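Geranylgeranyl pyrophosphate synthase (PDB 3LK5) probably catalyses the magnesium-dependent condensation of isoprenoid diphosphates that lengthens allylic prenyl chains. Local coordinates at residues A[67-72]-A[359-364]; A[240-245]-A[346-351]. All coordinates share one frame; numbering follows the deposited sequence.

Contact 1. Residues A[67-72]-A[359-364]; sequences PLYAWA and AQLRAL
Two helices of the all-helical trans-prenyltransferase fold, 65-78 and the C-terminal 355-369, meet here in a nearly antiparallel pair. Their local axes run at 154° to one another and come no closer than 11.3 Å, a wide spacing that side chains have to bridge, and no hydrogen bond crosses between the segments. Leu364 does most of the bridging, and it can be followed outward from the backbone. Its CB already lies 3.5 Å from Tyr69 OH. From CG the side chain forks. CD1 goes over one face of the Tyr69 ring, 3.9 Å from the centroid and displaced toward the CE2 and CZ rim, a CH-pi contact with the methyl 25° off the ring normal. CD2 turns to Leu68 instead and meets its CD2 tip to tip at 3.7 Å; Leu68 gets there with CG anti to its own backbone N (chi1 -174°). The edge of the Tyr69 ring is taken by Leu361, one turn earlier in the helix, whose CD2 sits near the ring plane beside CE2. Tyr69 is thus touched by one leucine over a face and by another at its edge, while Ile221, Pro224 and Leu225 of helix 205-231 add further packing around it. All five residues that touch are buried. The one polar tip among them, Tyr69 OH, is satisfied by a hydrogen bond to the hydroxyl of Tyr245 on helix 236-263. Phe21 of helix 21-43 and Leu16 pack on Leu68. The contact lies away from the magnesium-binding aspartates and joins an early helix of the fold to its last one. At the far end of the pair, Leu361 CD2 also rests on the methyl of Ala72, CB to CD2 3.8 Å.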
ATOM      1  N   PRO A  67      11.185  -5.476 -13.660  1.00 23.45           N
ATOM      2  CA  PRO A  67      10.836  -6.793 -14.200  1.00 23.93           C
ATOM      3  C   PRO A  67      11.949  -7.364 -15.049  1.00 23.67           C
ATOM      4  O   PRO A  67      12.177  -8.567 -15.048  1.00 23.79           O
ATOM      5  CB  PRO A  67       9.630  -6.504 -15.126  1.00 24.36           C
ATOM      6  CG  PRO A  67       9.015  -5.268 -14.576  1.00 23.19           C
ATOM      7  CD  PRO A  67      10.179  -4.456 -13.999  1.00 23.41           C
ATOM      8  N   LEU A  68      12.655  -6.508 -15.769  1.00 24.28           N
ATOM      9  CA  LEU A  68      13.792  -7.014 -16.577  1.00 25.12           C
ATOM     10  C   LEU A  68      14.878  -7.691 -15.720  1.00 23.84           C
ATOM     11  O   LEU A  68      15.380  -8.763 -16.052  1.00 23.55           O
ATOM     12  CB  LEU A  68      14.390  -5.858 -17.377  1.00 27.77           C
ATOM     13  CG  LEU A  68      15.500  -6.220 -18.388  1.00 42.09           C
ATOM     14  CD1 LEU A  68      15.193  -7.441 -19.325  1.00 30.12           C
ATOM     15  CD2 LEU A  68      15.807  -4.954 -19.192  1.00 30.59           C
ATOM     16  N   TYR A  69      15.213  -7.083 -14.583  1.00 24.61           N
ATOM     17  CA  TYR A  69      16.163  -7.690 -13.663  1.00 24.46           C
ATOM     18  C   TYR A  69      15.631  -8.941 -12.994  1.00 23.86           C
ATOM     19  O   TYR A  69      16.392  -9.879 -12.802  1.00 24.67           O
ATOM     20  CB  TYR A  69      16.703  -6.676 -12.624  1.00 24.57           C
ATOM     21  CG  TYR A  69      17.922  -5.923 -13.127  1.00 24.58           C
ATOM     22  CD1 TYR A  69      17.908  -4.545 -13.235  1.00 24.73           C
ATOM     23  CD2 TYR A  69      19.097  -6.619 -13.487  1.00 25.80           C
ATOM     24  CE1 TYR A  69      19.032  -3.848 -13.687  1.00 26.89           C
ATOM     25  CE2 TYR A  69      20.212  -5.948 -13.924  1.00 25.97           C
ATOM     26  CZ  TYR A  69      20.179  -4.561 -14.009  1.00 26.23           C
ATOM     27  OH  TYR A  69      21.306  -3.885 -14.435  1.00 28.95           O
ATOM     28  N   ALA A  70      14.342  -8.975 -12.625  1.00 22.78           N
ATOM     29  CA  ALA A  70      13.772 -10.198 -12.093  1.00 22.52           C
ATOM     30  C   ALA A  70      13.888 -11.351 -13.117  1.00 23.28           C
ATOM     31  O   ALA A  70      14.261 -12.484 -12.780  1.00 23.28           O
ATOM     32  CB  ALA A  70      12.292  -9.974 -11.681  1.00 23.53           C
ATOM     33  N   TRP A  71      13.542 -11.048 -14.369  1.00 22.44           N
ATOM     34  CA  TRP A  71      13.655 -12.030 -15.435  1.00 23.39           C
ATOM     35  C   TRP A  71      15.093 -12.513 -15.637  1.00 22.44           C
ATOM     36  O   TRP A  71      15.333 -13.696 -15.772  1.00 22.39           O
ATOM     37  CB  TRP A  71      13.060 -11.442 -16.732  1.00 25.23           C
ATOM     38  CG  TRP A  71      13.132 -12.345 -17.953  1.00 26.82           C
ATOM     39  CD1 TRP A  71      13.740 -12.035 -19.149  1.00 27.96           C
ATOM     40  CD2 TRP A  71      12.538 -13.639 -18.130  1.00 26.94           C
ATOM     41  NE1 TRP A  71      13.596 -13.074 -20.032  1.00 27.23           N
ATOM     42  CE2 TRP A  71      12.856 -14.065 -19.446  1.00 27.93           C
ATOM     43  CE3 TRP A  71      11.777 -14.483 -17.311  1.00 27.37           C
ATOM     44  CZ2 TRP A  71      12.461 -15.314 -19.949  1.00 28.63           C
ATOM     45  CZ3 TRP A  71      11.375 -15.727 -17.808  1.00 28.29           C
ATOM     46  CH2 TRP A  71      11.723 -16.124 -19.128  1.00 28.80           C
ATOM     47  N   ALA A  72      16.035 -11.586 -15.611  1.00 23.44           N
ATOM     48  CA  ALA A  72      17.455 -11.925 -15.736  1.00 23.36           C
ATOM     49  C   ALA A  72      17.913 -12.793 -14.586  1.00 23.21           C
ATOM     50  O   ALA A  72      18.719 -13.704 -14.788  1.00 24.12           O
ATOM     51  CB  ALA A  72      18.286 -10.658 -15.797  1.00 23.89           C
ATOM     52  N   ALA A 359      26.313 -11.801 -20.494  1.00 31.86           N
ATOM     53  CA  ALA A 359      26.509 -10.760 -21.491  1.00 31.54           C
ATOM     54  C   ALA A 359      25.472  -9.672 -21.355  1.00 30.50           C
ATOM     55  O   ALA A 359      25.766  -8.472 -21.392  1.00 30.59           O
ATOM     56  CB  ALA A 359      26.482 -11.370 -22.935  1.00 31.47           C
ATOM     57  N   GLN A 360      24.233 -10.084 -21.209  1.00 29.57           N
ATOM     58  CA  GLN A 360      23.178  -9.106 -21.066  1.00 30.35           C
ATOM     59  C   GLN A 360      23.184  -8.394 -19.701  1.00 28.81           C
ATOM     60  O   GLN A 360      22.825  -7.211 -19.623  1.00 28.75           O
ATOM     61  CB  GLN A 360      21.824  -9.759 -21.350  1.00 33.39           C
ATOM     62  CG  GLN A 360      21.637 -10.194 -22.811  1.00 55.66           C
ATOM     63  CD  GLN A 360      22.167  -9.169 -23.819  1.00 35.87           C
ATOM     64  OE1 GLN A 360      21.692  -8.028 -23.885  1.00 55.98           O
ATOM     65  NE2 GLN A 360      23.170  -9.568 -24.589  1.00 55.87           N
ATOM     66  N   LEU A 361      23.561  -9.092 -18.628  1.00 27.44           N
ATOM     67  CA  LEU A 361      23.721  -8.390 -17.320  1.00 26.73           C
ATOM     68  C   LEU A 361      24.851  -7.349 -17.393  1.00 25.94           C
ATOM     69  O   LEU A 361      24.747  -6.261 -16.858  1.00 26.25           O
ATOM     70  CB  LEU A 361      23.987  -9.382 -16.163  1.00 26.94           C
ATOM     71  CG  LEU A 361      22.686 -10.125 -15.776  1.00 27.65           C
ATOM     72  CD1 LEU A 361      23.000 -11.336 -14.947  1.00 29.09           C
ATOM     73  CD2 LEU A 361      21.692  -9.181 -14.994  1.00 27.58           C
ATOM     74  N   ARG A 362      25.912  -7.666 -18.111  1.00 27.70           N
ATOM     75  CA  ARG A 362      26.979  -6.662 -18.321  1.00 28.67           C
ATOM     76  C   ARG A 362      26.469  -5.468 -19.108  1.00 28.47           C
ATOM     77  O   ARG A 362      26.701  -4.311 -18.735  1.00 27.61           O
ATOM     78  CB  ARG A 362      28.192  -7.296 -19.026  1.00 31.03           C
ATOM     79  CG  ARG A 362      28.898  -8.370 -18.186  1.00 38.68           C
ATOM     80  CD  ARG A 362      30.099  -8.992 -18.962  1.00 36.34           C
ATOM     81  NE  ARG A 362      31.023  -7.937 -19.412  1.00 40.92           N
ATOM     82  CZ  ARG A 362      32.019  -7.440 -18.672  1.00 38.84           C
ATOM     83  NH1 ARG A 362      32.247  -7.913 -17.444  1.00 41.51           N
ATOM     84  NH2 ARG A 362      32.798  -6.472 -19.162  1.00 41.95           N
ATOM     85  N   ALA A 363      25.772  -5.745 -20.204  1.00 30.82           N
ATOM     86  CA  ALA A 363      25.210  -4.677 -21.032  1.00 32.19           C
ATOM     87  C   ALA A 363      24.207  -3.807 -20.282  1.00 31.41           C
ATOM     88  O   ALA A 363      24.212  -2.572 -20.434  1.00 31.20           O
ATOM     89  CB  ALA A 363      24.571  -5.260 -22.317  1.00 32.65           C
ATOM     90  N   LEU A 364      23.341  -4.439 -19.481  1.00 30.58           N
ATOM     91  CA  LEU A 364      22.380  -3.685 -18.682  1.00 32.93           C
ATOM     92  C   LEU A 364      23.048  -2.745 -17.691  1.00 31.21           C
ATOM     93  O   LEU A 364      22.591  -1.619 -17.491  1.00 30.89           O
ATOM     94  CB  LEU A 364      21.458  -4.618 -17.905  1.00 36.20           C
ATOM     95  CG  LEU A 364      20.065  -4.894 -18.421  1.00 51.71           C
ATOM     96  CD1 LEU A 364      19.423  -5.837 -17.432  1.00 38.89           C
ATOM     97  CD2 LEU A 364      19.237  -3.605 -18.525  1.00 39.11           C
TER

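Contact 2. Residues A[240-245]-A[346-351]; sequences DALLHY and AHLDDV
His244 and His347 face each other in an offset stack, their ring planes only 8° apart and their centroids separated by 4.5 Å. The closest part of the overlap is made by a methylene: His244 CB stands over the centre of the His347 ring, 3.3 Å from its centroid, in a CH-pi contact almost along the ring normal. His347 CE1 in turn lies over a face of the His244 ring, 3.6 Å from His244 CG. Both side chains have CG anti to the carbonyl carbon, beside the backbone N. With His244 ND1 and His347 NE2 4.1 Å apart, protonation of one ring would probably make protonation of the other less favourable.

Next to the stack the backbones come close, since Ala241 has only a methyl to place between them. Its CB is 3.6 Å from the carbonyl oxygen of His347, and on another side it touches Val351 CG1. Toward the interior, Leu348 brings CG and both methyls obliquely against the CD1-CE1 side of the Tyr245 ring, with CG 3.7 Å from Tyr245 CD1. Tyr245 reaches inward with CG anti to its backbone N (chi1 167°), and its hydroxyl is hydrogen-bonded to Leu361 O. Further out, Arg358 NH2, from helix 355-369, hydrogen-bonds Leu348 O.

The contact therefore grades from exposed histidine to buried leucine and tyrosine. Away from the magnesium-binding aspartates of this all-helical prenyltransferase fold, it sets the C-terminal end of helix 329-347 against helix 236-263, with helix 355-369 packing on Leu348 and Tyr245, and helix 205-231 on Leu242 and Tyr245.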
ATOM      1  N   ASP A 240      24.126 -14.825  -4.010  1.00 25.35           N
ATOM      2  CA  ASP A 240      25.109 -13.902  -3.427  1.00 25.80           C
ATOM      3  C   ASP A 240      25.794 -13.035  -4.489  1.00 25.24           C
ATOM      4  O   ASP A 240      25.950 -11.799  -4.319  1.00 25.43           O
ATOM      5  CB  ASP A 240      26.159 -14.688  -2.614  1.00 27.09           C
ATOM      6  CG  ASP A 240      26.818 -13.830  -1.578  1.00 33.61           C
ATOM      7  OD1 ASP A 240      28.009 -13.506  -1.750  1.00 28.13           O
ATOM      8  OD2 ASP A 240      26.133 -13.433  -0.612  1.00 27.34           O
ATOM      9  N   ALA A 241      26.207 -13.670  -5.586  1.00 25.53           N
ATOM     10  CA  ALA A 241      26.848 -12.934  -6.684  1.00 25.72           C
ATOM     11  C   ALA A 241      25.928 -11.891  -7.294  1.00 24.96           C
ATOM     12  O   ALA A 241      26.358 -10.757  -7.546  1.00 23.76           O
ATOM     13  CB  ALA A 241      27.354 -13.872  -7.741  1.00 26.96           C
ATOM     14  N   LEU A 242      24.652 -12.271  -7.526  1.00 24.87           N
ATOM     15  CA  LEU A 242      23.654 -11.341  -8.064  1.00 23.79           C
ATOM     16  C   LEU A 242      23.352 -10.158  -7.135  1.00 23.69           C
ATOM     17  O   LEU A 242      23.185  -8.990  -7.582  1.00 23.25           O
ATOM     18  CB  LEU A 242      22.353 -12.112  -8.367  1.00 24.07           C
ATOM     19  CG  LEU A 242      22.500 -13.213  -9.423  1.00 27.33           C
ATOM     20  CD1 LEU A 242      21.115 -13.919  -9.633  1.00 24.34           C
ATOM     21  CD2 LEU A 242      23.063 -12.684 -10.753  1.00 25.12           C
ATOM     22  N   LEU A 243      23.275 -10.444  -5.835  1.00 23.30           N
ATOM     23  CA  LEU A 243      22.993  -9.408  -4.853  1.00 24.54           C
ATOM     24  C   LEU A 243      24.151  -8.415  -4.768  1.00 25.73           C
ATOM     25  O   LEU A 243      23.904  -7.221  -4.602  1.00 25.87           O
ATOM     26  CB  LEU A 243      22.690  -9.995  -3.449  1.00 23.25           C
ATOM     27  CG  LEU A 243      21.271 -10.560  -3.246  1.00 24.09           C
ATOM     28  CD1 LEU A 243      21.210 -11.369  -1.894  1.00 24.40           C
ATOM     29  CD2 LEU A 243      20.208  -9.451  -3.284  1.00 24.53           C
ATOM     30  N   HIS A 244      25.380  -8.904  -4.893  1.00 27.06           N
ATOM     31  CA  HIS A 244      26.551  -7.997  -4.899  1.00 28.89           C
ATOM     32  C   HIS A 244      26.564  -7.144  -6.154  1.00 27.18           C
ATOM     33  O   HIS A 244      26.780  -5.939  -6.096  1.00 27.00           O
ATOM     34  CB  HIS A 244      27.851  -8.788  -4.815  1.00 31.91           C
ATOM     35  CG  HIS A 244      28.219  -9.230  -3.438  1.00 38.27           C
ATOM     36  ND1 HIS A 244      28.561  -8.340  -2.441  1.00 36.84           N
ATOM     37  CD2 HIS A 244      28.411 -10.468  -2.917  1.00 36.32           C
ATOM     38  CE1 HIS A 244      28.896  -9.011  -1.347  1.00 38.29           C
ATOM     39  NE2 HIS A 244      28.824 -10.305  -1.610  1.00 38.19           N
ATOM     40  N   TYR A 245      26.349  -7.778  -7.303  1.00 26.37           N
ATOM     41  CA  TYR A 245      26.145  -7.019  -8.536  1.00 26.10           C
ATOM     42  C   TYR A 245      25.066  -5.959  -8.379  1.00 25.11           C
ATOM     43  O   TYR A 245      25.261  -4.781  -8.734  1.00 24.68           O
ATOM     44  CB  TYR A 245      25.809  -7.983  -9.693  1.00 25.49           C
ATOM     45  CG  TYR A 245      25.268  -7.349 -10.968  1.00 26.41           C
ATOM     46  CD1 TYR A 245      26.106  -7.131 -12.089  1.00 24.27           C
ATOM     47  CD2 TYR A 245      23.896  -6.985 -11.060  1.00 24.05           C
ATOM     48  CE1 TYR A 245      25.569  -6.590 -13.283  1.00 25.75           C
ATOM     49  CE2 TYR A 245      23.362  -6.424 -12.202  1.00 25.94           C
ATOM     50  CZ  TYR A 245      24.193  -6.237 -13.322  1.00 25.53           C
ATOM     51  OH  TYR A 245      23.601  -5.699 -14.441  1.00 25.48           O
ATOM     52  N   ALA A 346      32.464  -7.484 -11.914  1.00 31.96           N
ATOM     53  CA  ALA A 346      33.389  -8.540 -11.464  1.00 32.50           C
ATOM     54  C   ALA A 346      32.667  -9.618 -10.683  1.00 32.28           C
ATOM     55  O   ALA A 346      32.997 -10.800 -10.795  1.00 31.43           O
ATOM     56  CB  ALA A 346      34.541  -7.952 -10.608  1.00 32.76           C
ATOM     57  N   HIS A 347      31.666  -9.208  -9.898  1.00 31.89           N
ATOM     58  CA  HIS A 347      30.817 -10.158  -9.183  1.00 32.62           C
ATOM     59  C   HIS A 347      30.154 -11.231 -10.054  1.00 32.86           C
ATOM     60  O   HIS A 347      29.972 -12.353  -9.597  1.00 33.84           O
ATOM     61  CB  HIS A 347      29.794  -9.434  -8.297  1.00 32.61           C
ATOM     62  CG  HIS A 347      30.405  -8.824  -7.083  1.00 35.07           C
ATOM     63  ND1 HIS A 347      30.898  -9.582  -6.041  1.00 33.48           N
ATOM     64  CD2 HIS A 347      30.592  -7.531  -6.729  1.00 34.26           C
ATOM     65  CE1 HIS A 347      31.370  -8.783  -5.102  1.00 35.35           C
ATOM     66  NE2 HIS A 347      31.194  -7.531  -5.491  1.00 34.61           N
ATOM     67  N   LEU A 348      29.843 -10.916 -11.300  1.00 32.33           N
ATOM     68  CA  LEU A 348      29.282 -11.912 -12.220  1.00 34.09           C
ATOM     69  C   LEU A 348      30.229 -13.053 -12.621  1.00 35.64           C
ATOM     70  O   LEU A 348      29.772 -14.100 -13.086  1.00 35.73           O
ATOM     71  CB  LEU A 348      28.776 -11.240 -13.496  1.00 34.24           C
ATOM     72  CG  LEU A 348      27.722 -10.167 -13.313  1.00 35.72           C
ATOM     73  CD1 LEU A 348      27.453  -9.529 -14.687  1.00 35.26           C
ATOM     74  CD2 LEU A 348      26.458 -10.779 -12.708  1.00 34.91           C
ATOM     75  N   ASP A 349      31.532 -12.844 -12.458  1.00 36.13           N
ATOM     76  CA  ASP A 349      32.513 -13.873 -12.815  1.00 38.47           C
ATOM     77  C   ASP A 349      32.711 -14.854 -11.687  1.00 38.89           C
ATOM     78  O   ASP A 349      33.481 -15.807 -11.823  1.00 37.98           O
ATOM     79  CB  ASP A 349      33.875 -13.244 -13.129  1.00 40.35           C
ATOM     80  CG  ASP A 349      33.805 -12.193 -14.208  1.00 56.21           C
ATOM     81  OD1 ASP A 349      33.039 -12.377 -15.171  1.00 42.62           O
ATOM     82  OD2 ASP A 349      34.523 -11.171 -14.087  1.00 43.25           O
ATOM     83  N   ASP A 350      32.029 -14.613 -10.571  1.00 39.71           N
ATOM     84  CA  ASP A 350      32.257 -15.391  -9.346  1.00 41.31           C
ATOM     85  C   ASP A 350      31.452 -16.686  -9.268  1.00 39.30           C
ATOM     86  O   ASP A 350      31.656 -17.482  -8.366  1.00 38.29           O
ATOM     87  CB  ASP A 350      32.006 -14.520  -8.105  1.00 43.47           C
ATOM     88  CG  ASP A 350      33.154 -13.551  -7.840  1.00 49.29           C
ATOM     89  OD1 ASP A 350      34.228 -13.683  -8.464  1.00 44.46           O
ATOM     90  OD2 ASP A 350      32.992 -12.654  -7.006  1.00 44.99           O
ATOM     91  N   VAL A 351      30.533 -16.876 -10.212  1.00 38.43           N
ATOM     92  CA  VAL A 351      29.708 -18.071 -10.246  1.00 38.29           C
ATOM     93  C   VAL A 351      29.425 -18.357 -11.714  1.00 38.40           C
ATOM     94  O   VAL A 351      29.632 -17.488 -12.564  1.00 37.90           O
ATOM     95  CB  VAL A 351      28.382 -17.861  -9.429  1.00 38.67           C
ATOM     96  CG1 VAL A 351      27.576 -16.713 -10.009  1.00 53.29           C
ATOM     97  CG2 VAL A 351      27.551 -19.141  -9.380  1.00 54.90           C
TER

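From the N terminus, the chain reaches residues 67-72 on helix 65-78, and the long loop begun there closes only at 359-364, near the C-terminal end. Contact 2 is nested inside it: its first segment, 240-245, lies on helix 236-263, and the chain returns at 346-351, just before helix 355-369 begins. The two contacts do not cross, and their centres lie about 13 Å apart. Tyr245 belongs to contact 2, but its hydroxyl reaches both segments of contact 1. Leu348 CD1 also packs on Leu361 CB. Together they tie helices 65-78, 236-263, 329-347 and 355-369 to one another on one side of the chain's centre.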